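Local coordinates for protein putative hydrolase (Burkholderia cenocepacia, PDB 4X00) that is a putative hydrolase of the alpha/beta-hydrolase fold, probably an aryl esterase, at residues 44-49 against 188-193; 69-73 against 195-200; 220-224 against 276-280. The contacts are given in a common frame with arbitrary orientation. Residues are numbered along the deposited sequence.

Interaction 1: 44-49 against 188-193; sequences LGSRLN and LLLANA. With EDO (1,2-ethanediol), chain F.
Residues 44-49 form a loop that turns into a 3-10 segment at 47-49, and they lie against one side of the helix containing 188-193. The closest CA pair is Leu44 and Ala193, 4.6 Å apart. Leu44 has positive phi (69/11), and Ser46 is extended (-165/-173). Two side chains shape the turn: Ser46 OG accepts from Leu48 N at 3.1 Å, an ST turn, and Asn49 OD1 accepts from Ser46 N at 3.0 Å. Along the helix, Leu188 comes first, its CD1 4.1 Å from Leu48 CD1. Leu189 follows, with CD2 3.8 Å from Asn49 ND2 and 4.4 Å from Leu48 CB. One turn on from Leu188, Asn192 (chi1 t) points into the loop and is the polar centre of the contact: Ser46 OG donates to Asn192 OD1 at 2.7 Å, so this hydroxyl serves both the turn and the helix. A water with three partners accepts from Asn192 ND2 (2.9 Å) and donates to Leu44 O (2.7 Å) and Leu189 O (2.8 Å), while a second water joins Gly45 O and Asn192 O, each at 2.9 Å. Ala193 closes the contact, its CB 3.8 Å from Leu44 CB and its CA 3.3 Å from Leu44 O in a CA-H...O contact. Ethanediol, probably from the crystallisation liquor, donates from O2 to Leu48 O at 2.8 Å. The loop follows strand 36-40, where alpha/beta hydrolases commonly carry their oxyanion loop, and it meets helix 183-194 of the helical cap; helix 162-174 covers Leu44 and Leu189, and Arg47 reaches strand 23-30.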
loop_
_atom_site.group_PDB
_atom_site.type_symbol
_atom_site.label_atom_id
_atom_site.label_comp_id
_atom_site.label_asym_id
_atom_site.label_seq_id
_atom_site.Cartn_x
_atom_site.Cartn_y
_atom_site.Cartn_z
ATOM N N LEU A 44 0.543 -9.189 -1.543
ATOM C CA LEU A 44 1.351 -10.237 -0.874
ATOM C C LEU A 44 2.155 -9.703 0.311
ATOM O O LEU A 44 2.977 -10.429 0.885
ATOM C CB LEU A 44 2.307 -10.972 -1.842
ATOM C CG LEU A 44 1.641 -11.710 -2.995
ATOM C CD1 LEU A 44 2.669 -12.645 -3.628
ATOM C CD2 LEU A 44 0.386 -12.453 -2.633
ATOM N N GLY A 45 1.867 -8.481 0.735
ATOM C CA GLY A 45 2.509 -7.915 1.911
ATOM C C GLY A 45 1.761 -8.154 3.210
ATOM O O GLY A 45 0.800 -8.939 3.275
ATOM N N SER A 46 2.163 -7.432 4.254
ATOM C CA SER A 46 1.403 -7.337 5.498
ATOM C C SER A 46 1.984 -6.152 6.266
ATOM O O SER A 46 2.855 -5.445 5.746
ATOM C CB SER A 46 1.507 -8.594 6.355
ATOM O OG SER A 46 2.804 -8.641 6.978
ATOM N N ARG A 47 1.550 -5.947 7.506
ATOM C CA ARG A 47 2.138 -4.891 8.320
ATOM C C ARG A 47 3.655 -5.024 8.422
ATOM O O ARG A 47 4.319 -4.010 8.651
ATOM C CB ARG A 47 1.527 -4.893 9.731
ATOM C CG ARG A 47 2.177 -5.793 10.753
ATOM C CD ARG A 47 2.015 -7.290 10.472
ATOM N NE ARG A 47 0.672 -7.843 10.674
ATOM C CZ ARG A 47 0.238 -8.389 11.805
ATOM N NH1 ARG A 47 0.978 -8.376 12.913
ATOM N NH2 ARG A 47 -0.966 -8.954 11.812
ATOM N N LEU A 48 4.208 -6.231 8.247
ATOM C CA LEU A 48 5.661 -6.420 8.364
ATOM C C LEU A 48 6.450 -5.615 7.362
ATOM O O LEU A 48 7.633 -5.332 7.612
ATOM C CB LEU A 48 6.041 -7.908 8.197
ATOM C CG LEU A 48 5.447 -8.802 9.286
ATOM C CD1 LEU A 48 5.903 -10.249 9.062
ATOM C CD2 LEU A 48 5.742 -8.340 10.726
ATOM N N ASN A 49 5.834 -5.230 6.243
ATOM C CA ASN A 49 6.563 -4.411 5.272
ATOM C C ASN A 49 7.070 -3.097 5.830
ATOM O O ASN A 49 8.023 -2.559 5.300
ATOM C CB ASN A 49 5.688 -4.108 4.068
ATOM C CG ASN A 49 5.448 -5.306 3.220
ATOM O OD1 ASN A 49 4.298 -5.701 3.029
ATOM N ND2 ASN A 49 6.498 -5.872 2.668
ATOM N N LEU A 188 11.545 -13.885 5.657
ATOM C CA LEU A 188 10.399 -13.478 6.484
ATOM C C LEU A 188 9.280 -13.004 5.564
ATOM O O LEU A 188 8.114 -13.408 5.699
ATOM C CB LEU A 188 10.822 -12.373 7.454
ATOM C CG LEU A 188 9.680 -11.813 8.281
ATOM C CD1 LEU A 188 9.066 -12.885 9.165
ATOM C CD2 LEU A 188 10.196 -10.615 9.124
ATOM N N LEU A 189 9.619 -12.157 4.593
ATOM C CA LEU A 189 8.615 -11.636 3.668
ATOM C C LEU A 189 8.075 -12.721 2.736
ATOM O O LEU A 189 6.930 -12.646 2.314
ATOM C CB LEU A 189 9.181 -10.443 2.869
ATOM C CG LEU A 189 9.491 -9.186 3.696
ATOM C CD1 LEU A 189 10.018 -8.102 2.765
ATOM C CD2 LEU A 189 8.220 -8.719 4.414
ATOM N N LEU A 190 8.883 -13.737 2.449
ATOM C CA LEU A 190 8.443 -14.859 1.609
ATOM C C LEU A 190 7.358 -15.685 2.329
ATOM O O LEU A 190 6.295 -15.978 1.771
ATOM C CB LEU A 190 9.636 -15.734 1.247
ATOM C CG LEU A 190 9.315 -16.834 0.236
ATOM C CD1 LEU A 190 8.926 -16.224 -1.107
ATOM C CD2 LEU A 190 10.570 -17.696 0.127
ATOM N N ALA A 191 7.615 -16.027 3.589
ATOM C CA ALA A 191 6.620 -16.754 4.401
ATOM C C ALA A 191 5.364 -15.890 4.596
ATOM O O ALA A 191 4.215 -16.353 4.502
ATOM C CB ALA A 191 7.232 -17.139 5.726
ATOM N N ASN A 192 5.587 -14.596 4.832
ATOM C CA ASN A 192 4.520 -13.626 4.957
ATOM C C ASN A 192 3.619 -13.598 3.718
ATOM O O ASN A 192 2.369 -13.576 3.826
ATOM C CB ASN A 192 5.190 -12.266 5.213
ATOM C CG ASN A 192 4.221 -11.145 5.546
ATOM O OD1 ASN A 192 3.527 -11.183 6.563
ATOM N ND2 ASN A 192 4.243 -10.078 4.733
ATOM N N ALA A 193 4.235 -13.638 2.535
ATOM C CA ALA A 193 3.487 -13.635 1.282
ATOM C C ALA A 193 2.666 -14.911 1.150
ATOM O O ALA A 193 1.578 -14.872 0.589
ATOM C CB ALA A 193 4.427 -13.524 0.103
HETATM C C1 EDO F . 10.738 -6.040 6.591
HETATM O O1 EDO F . 11.909 -5.488 7.205
HETATM C C2 EDO F . 10.332 -7.295 7.353
HETATM O O2 EDO F . 9.749 -6.929 8.614
HETATM O O HOH W 1 5.391 -10.304 2.117
HETATM O O HOH W 2 0.135 -11.721 3.538
#

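Interaction 2: 69-73 against 195-200; sequences LRGHG and LASWDM
This is a buried contact made by backbone and side chains, in which a loop of the core, 69-73 after strand 63-67, meets the connection 195-197 and the first turn of helix 198-204, which follows helix 183-194 in the cap. The chains run in opposite directions: CA distances are 5.0 Å for Gly71-Ser197, 4.5 Å for His72-Ala196 and 5.7 Å for Gly73-Leu195. Gly71 O receives Ser197 N at 2.8 Å, nearly linear at 173°, and also lies 3.3 Å from Ala196 CA in a CA-H...O contact. A type II beta turn from Leu69 to His72, closed by His72 N to Leu69 O (3.0 Å), presents this carbonyl. Gly71 (80/-2) occupies the turn position that calls for glycine, and a CB there would also collide with Met200 CG. The sequence LRGHG resembles the Arg-Gly-x-Gly loop found after this strand in many alpha/beta hydrolases. Arg70, within the turn, ties it to the body of the protein through salt bridges with Asp93 of helix 87-100 and with Asp20. Ser197 (chi1 t) is the N-cap of the next helix: its OG accepts from Met200 N at 3.1 Å and, weakly, from Asp199 N at 3.0 Å. Met200 (chi1 t, chi2 m, chi3 m) then folds back over one face of the His72 ring, CE lying 3.2 Å from His72 CE1 and SD 4.4 Å from the ring centroid in an oblique sulfur-aromatic contact. His72 (chi1 m) keeps its ring in place by donating from ND1 to Arg70 O at 3.0 Å. At the exposed end, Leu195 CB sits 4.1 Å from Gly73 O.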
loop_
_atom_site.group_PDB
_atom_site.type_symbol
_atom_site.label_atom_id
_atom_site.label_comp_id
_atom_site.label_asym_id
_atom_site.label_seq_id
_atom_site.Cartn_x
_atom_site.Cartn_y
_atom_site.Cartn_z
ATOM N N LEU A 69 -4.185 -5.879 4.943
ATOM C CA LEU A 69 -5.300 -5.848 3.973
ATOM C C LEU A 69 -6.143 -7.115 4.046
ATOM O O LEU A 69 -5.646 -8.199 4.416
ATOM C CB LEU A 69 -4.772 -5.723 2.538
ATOM C CG LEU A 69 -4.029 -4.428 2.179
ATOM C CD1 LEU A 69 -3.477 -4.578 0.755
ATOM C CD2 LEU A 69 -4.971 -3.238 2.309
ATOM N N ARG A 70 -7.415 -6.993 3.679
ATOM C CA ARG A 70 -8.213 -8.200 3.509
ATOM C C ARG A 70 -7.458 -9.178 2.608
ATOM O O ARG A 70 -6.771 -8.799 1.642
ATOM C CB ARG A 70 -9.601 -7.885 2.925
ATOM C CG ARG A 70 -9.619 -7.291 1.513
ATOM C CD ARG A 70 -11.085 -7.168 0.981
ATOM N NE ARG A 70 -11.892 -6.497 2.003
ATOM C CZ ARG A 70 -13.107 -6.878 2.377
ATOM N NH1 ARG A 70 -13.681 -6.279 3.393
ATOM N NH2 ARG A 70 -13.753 -7.855 1.717
ATOM N N GLY A 71 -7.573 -10.464 2.935
ATOM C CA GLY A 71 -6.875 -11.486 2.161
ATOM C C GLY A 71 -5.410 -11.671 2.480
ATOM O O GLY A 71 -4.780 -12.533 1.870
ATOM N N HIS A 72 -4.872 -10.871 3.399
ATOM C CA HIS A 72 -3.449 -10.845 3.721
ATOM C C HIS A 72 -3.172 -11.024 5.200
ATOM O O HIS A 72 -4.033 -10.748 6.044
ATOM C CB HIS A 72 -2.853 -9.493 3.287
ATOM C CG HIS A 72 -2.779 -9.283 1.796
ATOM N ND1 HIS A 72 -3.861 -8.900 1.026
ATOM C CD2 HIS A 72 -1.711 -9.332 0.958
ATOM C CE1 HIS A 72 -3.458 -8.745 -0.231
ATOM N NE2 HIS A 72 -2.158 -9.008 -0.298
ATOM N N GLY A 73 -1.953 -11.471 5.517
ATOM C CA GLY A 73 -1.479 -11.472 6.892
ATOM C C GLY A 73 -2.407 -12.222 7.829
ATOM O O GLY A 73 -2.765 -13.389 7.559
ATOM N N LEU A 195 1.020 -16.401 3.272
ATOM C CA LEU A 195 -0.226 -16.292 4.020
ATOM C C LEU A 195 -1.354 -15.721 3.189
ATOM O O LEU A 195 -2.524 -15.851 3.561
ATOM C CB LEU A 195 -0.041 -15.387 5.240
ATOM C CG LEU A 195 1.064 -15.805 6.202
ATOM C CD1 LEU A 195 1.203 -14.746 7.310
ATOM C CD2 LEU A 195 0.762 -17.140 6.823
ATOM N N ALA A 196 -1.043 -15.078 2.072
ATOM C CA ALA A 196 -2.116 -14.413 1.310
ATOM C C ALA A 196 -3.095 -15.421 0.691
ATOM O O ALA A 196 -2.728 -16.486 0.191
ATOM C CB ALA A 196 -1.521 -13.513 0.218
ATOM N N SER A 197 -4.361 -15.037 0.707
ATOM C CA SER A 197 -5.440 -15.858 0.171
ATOM C C SER A 197 -5.322 -16.065 -1.330
ATOM O O SER A 197 -5.181 -15.103 -2.082
ATOM C CB SER A 197 -6.789 -15.186 0.489
ATOM O OG SER A 197 -7.815 -15.721 -0.350
ATOM N N TRP A 198 -5.439 -17.319 -1.776
ATOM C CA TRP A 198 -5.422 -17.609 -3.203
ATOM C C TRP A 198 -6.696 -17.078 -3.877
ATOM O O TRP A 198 -6.691 -16.754 -5.074
ATOM C CB TRP A 198 -5.294 -19.114 -3.439
ATOM C CG TRP A 198 -3.957 -19.669 -3.089
ATOM C CD1 TRP A 198 -3.040 -19.166 -2.193
ATOM C CD2 TRP A 198 -3.381 -20.854 -3.631
ATOM N NE1 TRP A 198 -1.925 -19.967 -2.168
ATOM C CE2 TRP A 198 -2.123 -21.033 -3.021
ATOM C CE3 TRP A 198 -3.831 -21.804 -4.552
ATOM C CZ2 TRP A 198 -1.276 -22.087 -3.368
ATOM C CZ3 TRP A 198 -2.992 -22.844 -4.895
ATOM C CH2 TRP A 198 -1.735 -22.983 -4.306
ATOM N N ASP A 199 -7.788 -16.964 -3.113
ATOM C CA ASP A 199 -9.020 -16.384 -3.672
ATOM C C ASP A 199 -8.800 -14.906 -3.949
ATOM O O ASP A 199 -9.185 -14.389 -4.987
ATOM C CB ASP A 199 -10.192 -16.570 -2.702
ATOM C CG ASP A 199 -10.459 -18.034 -2.386
ATOM O OD1 ASP A 199 -10.644 -18.785 -3.357
ATOM O OD2 ASP A 199 -10.451 -18.430 -1.192
ATOM N N MET A 200 -8.176 -14.228 -2.993
ATOM C CA MET A 200 -7.827 -12.827 -3.147
ATOM C C MET A 200 -6.910 -12.663 -4.356
ATOM O O MET A 200 -7.151 -11.791 -5.207
ATOM C CB MET A 200 -7.162 -12.319 -1.872
ATOM C CG MET A 200 -6.728 -10.864 -1.976
ATOM S SD MET A 200 -5.107 -10.619 -2.772
ATOM C CE MET A 200 -4.053 -11.586 -1.653
#

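Interaction 3: 220-224 against 276-280; sequences VPLLL and FVRMA. With EDO (1,2-ethanediol), chain J.
Residues 222-224 are beta strand, entered through the extended Val220 and Pro221 (-64/142), and 276-280 are the last five residues of helix 266-280, whose Ala280 N donates to Phe276 O at 2.8 Å. The CA atoms come closest at Pro221-Ala280 (6.4 Å) and Leu223-Phe276 (7.7 Å), a spacing that leaves room for side chains between strand and helix. The Phe276 ring (chi1 t, chi2 82°) lies in this gap: CE1 lies 3.6 Å from Leu223 CB and 3.9 Å from Pro221 CB, while CZ brings the ring edge within 3.3 Å of Pro221 O. Nearer the helix end, Met279 CE packs 3.9 Å from Pro221 CB, and Ala280 CB lies 4.2 Å from Pro221 CG. Leu222, alternating along the strand, points away. Phe276 also touches Val134 on the adjacent strand 132-136 and Val107 on the next, 107-111. Such apolar packing of the C-terminal helix across a face of the central, mostly parallel sheet is characteristic of the alpha/beta-hydrolase fold.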
loop_
_atom_site.group_PDB
_atom_site.type_symbol
_atom_site.label_atom_id
_atom_site.label_comp_id
_atom_site.label_asym_id
_atom_site.label_seq_id
_atom_site.Cartn_x
_atom_site.Cartn_y
_atom_site.Cartn_z
ATOM N N VAL A 220 -6.196 17.759 -0.718
ATOM C CA VAL A 220 -5.091 17.586 0.228
ATOM C C VAL A 220 -3.818 17.336 -0.545
ATOM O O VAL A 220 -3.848 16.903 -1.703
ATOM C CB VAL A 220 -5.319 16.426 1.229
ATOM C CG1 VAL A 220 -6.543 16.736 2.089
ATOM C CG2 VAL A 220 -5.459 15.091 0.496
ATOM N N PRO A 221 -2.674 17.587 0.094
ATOM C CA PRO A 221 -1.435 17.306 -0.623
ATOM C C PRO A 221 -1.263 15.820 -0.943
ATOM O O PRO A 221 -1.589 14.931 -0.136
ATOM C CB PRO A 221 -0.347 17.778 0.353
ATOM C CG PRO A 221 -1.027 18.714 1.302
ATOM C CD PRO A 221 -2.438 18.178 1.420
ATOM N N LEU A 222 -0.718 15.583 -2.124
ATOM C CA LEU A 222 -0.413 14.253 -2.605
ATOM C C LEU A 222 1.050 14.200 -3.037
ATOM O O LEU A 222 1.520 15.055 -3.811
ATOM C CB LEU A 222 -1.305 13.876 -3.784
ATOM C CG LEU A 222 -2.800 13.821 -3.509
ATOM C CD1 LEU A 222 -3.550 13.585 -4.809
ATOM C CD2 LEU A 222 -3.107 12.725 -2.496
ATOM N N LEU A 223 1.742 13.168 -2.576
ATOM C CA LEU A 223 3.141 12.951 -2.934
ATOM C C LEU A 223 3.279 11.540 -3.521
ATOM O O LEU A 223 2.812 10.574 -2.926
ATOM C CB LEU A 223 4.035 13.110 -1.704
ATOM C CG LEU A 223 5.520 12.758 -1.877
ATOM C CD1 LEU A 223 6.191 13.688 -2.891
ATOM C CD2 LEU A 223 6.204 12.858 -0.527
ATOM N N LEU A 224 3.895 11.440 -4.685
ATOM C CA LEU A 224 4.138 10.159 -5.329
ATOM C C LEU A 224 5.626 9.886 -5.260
ATOM O O LEU A 224 6.423 10.636 -5.829
ATOM C CB LEU A 224 3.657 10.180 -6.767
ATOM C CG LEU A 224 2.237 9.635 -6.956
ATOM C CD1 LEU A 224 1.167 10.406 -6.131
ATOM C CD2 LEU A 224 1.917 9.613 -8.464
ATOM N N PHE A 276 6.899 15.387 4.562
ATOM C CA PHE A 276 5.606 15.516 3.941
ATOM C C PHE A 276 4.516 15.728 5.005
ATOM O O PHE A 276 3.634 16.607 4.865
ATOM C CB PHE A 276 5.282 14.266 3.120
ATOM C CG PHE A 276 3.888 14.283 2.558
ATOM C CD1 PHE A 276 3.625 14.987 1.392
ATOM C CD2 PHE A 276 2.825 13.650 3.200
ATOM C CE1 PHE A 276 2.354 15.065 0.845
ATOM C CE2 PHE A 276 1.523 13.702 2.657
ATOM C CZ PHE A 276 1.292 14.406 1.477
ATOM N N VAL A 277 4.570 14.945 6.081
ATOM C CA VAL A 277 3.562 15.069 7.116
ATOM C C VAL A 277 3.635 16.446 7.756
ATOM O O VAL A 277 2.613 17.106 7.939
ATOM C CB VAL A 277 3.709 13.943 8.191
ATOM C CG1 VAL A 277 2.750 14.189 9.355
ATOM C CG2 VAL A 277 3.484 12.555 7.531
ATOM N N ARG A 278 4.840 16.900 8.077
ATOM C CA ARG A 278 5.020 18.241 8.653
ATOM C C ARG A 278 4.427 19.324 7.757
ATOM O O ARG A 278 3.771 20.262 8.230
ATOM C CB ARG A 278 6.501 18.495 8.890
ATOM C CG ARG A 278 7.027 17.662 10.063
ATOM C CD ARG A 278 8.513 17.591 10.064
ATOM N NE ARG A 278 9.010 17.175 11.364
ATOM C CZ ARG A 278 10.289 17.233 11.723
ATOM N NH1 ARG A 278 11.199 17.689 10.871
ATOM N NH2 ARG A 278 10.643 16.856 12.939
ATOM N N MET A 279 4.686 19.215 6.464
ATOM C CA MET A 279 4.156 20.170 5.498
ATOM C C MET A 279 2.614 20.102 5.447
ATOM O O MET A 279 1.918 21.134 5.465
ATOM C CB MET A 279 4.780 19.891 4.125
ATOM C CG MET A 279 4.245 20.726 2.979
ATOM S SD MET A 279 2.694 20.118 2.245
ATOM C CE MET A 279 3.200 18.483 1.708
ATOM N N ALA A 280 2.072 18.891 5.407
ATOM C CA ALA A 280 0.633 18.727 5.237
ATOM C C ALA A 280 -0.117 19.286 6.432
ATOM O O ALA A 280 -1.224 19.810 6.299
ATOM C CB ALA A 280 0.307 17.265 5.042
HETATM C C1 EDO J . 10.719 19.991 7.595
HETATM O O1 EDO J . 11.233 18.790 8.178
HETATM C C2 EDO J . 11.440 20.313 6.289
HETATM O O2 EDO J . 12.772 20.785 6.547
#

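In the fold
Interactions 1 and 2 are neighbouring parts of one interface between core and cap, their centres 11 Å apart. They touch directly: Leu44 N and His72 NE2 form a probable hydrogen bond of 3.0 Å, and Leu44 CD2 packs 3.6 Å from Ala196 CB. Successive core loops thus meet successive parts of the cap, their segments alternating along the chain. Interaction 3 lies on the opposite side of the chain's centre from both, with its own centre 27 Å from that of interaction 1 and 30 Å from that of interaction 2, and holds a helix to the sheet. Between strands 36-40 and 132-136 of this sheet, strand 107-111 leads into the probable nucleophile elbow at Ser112.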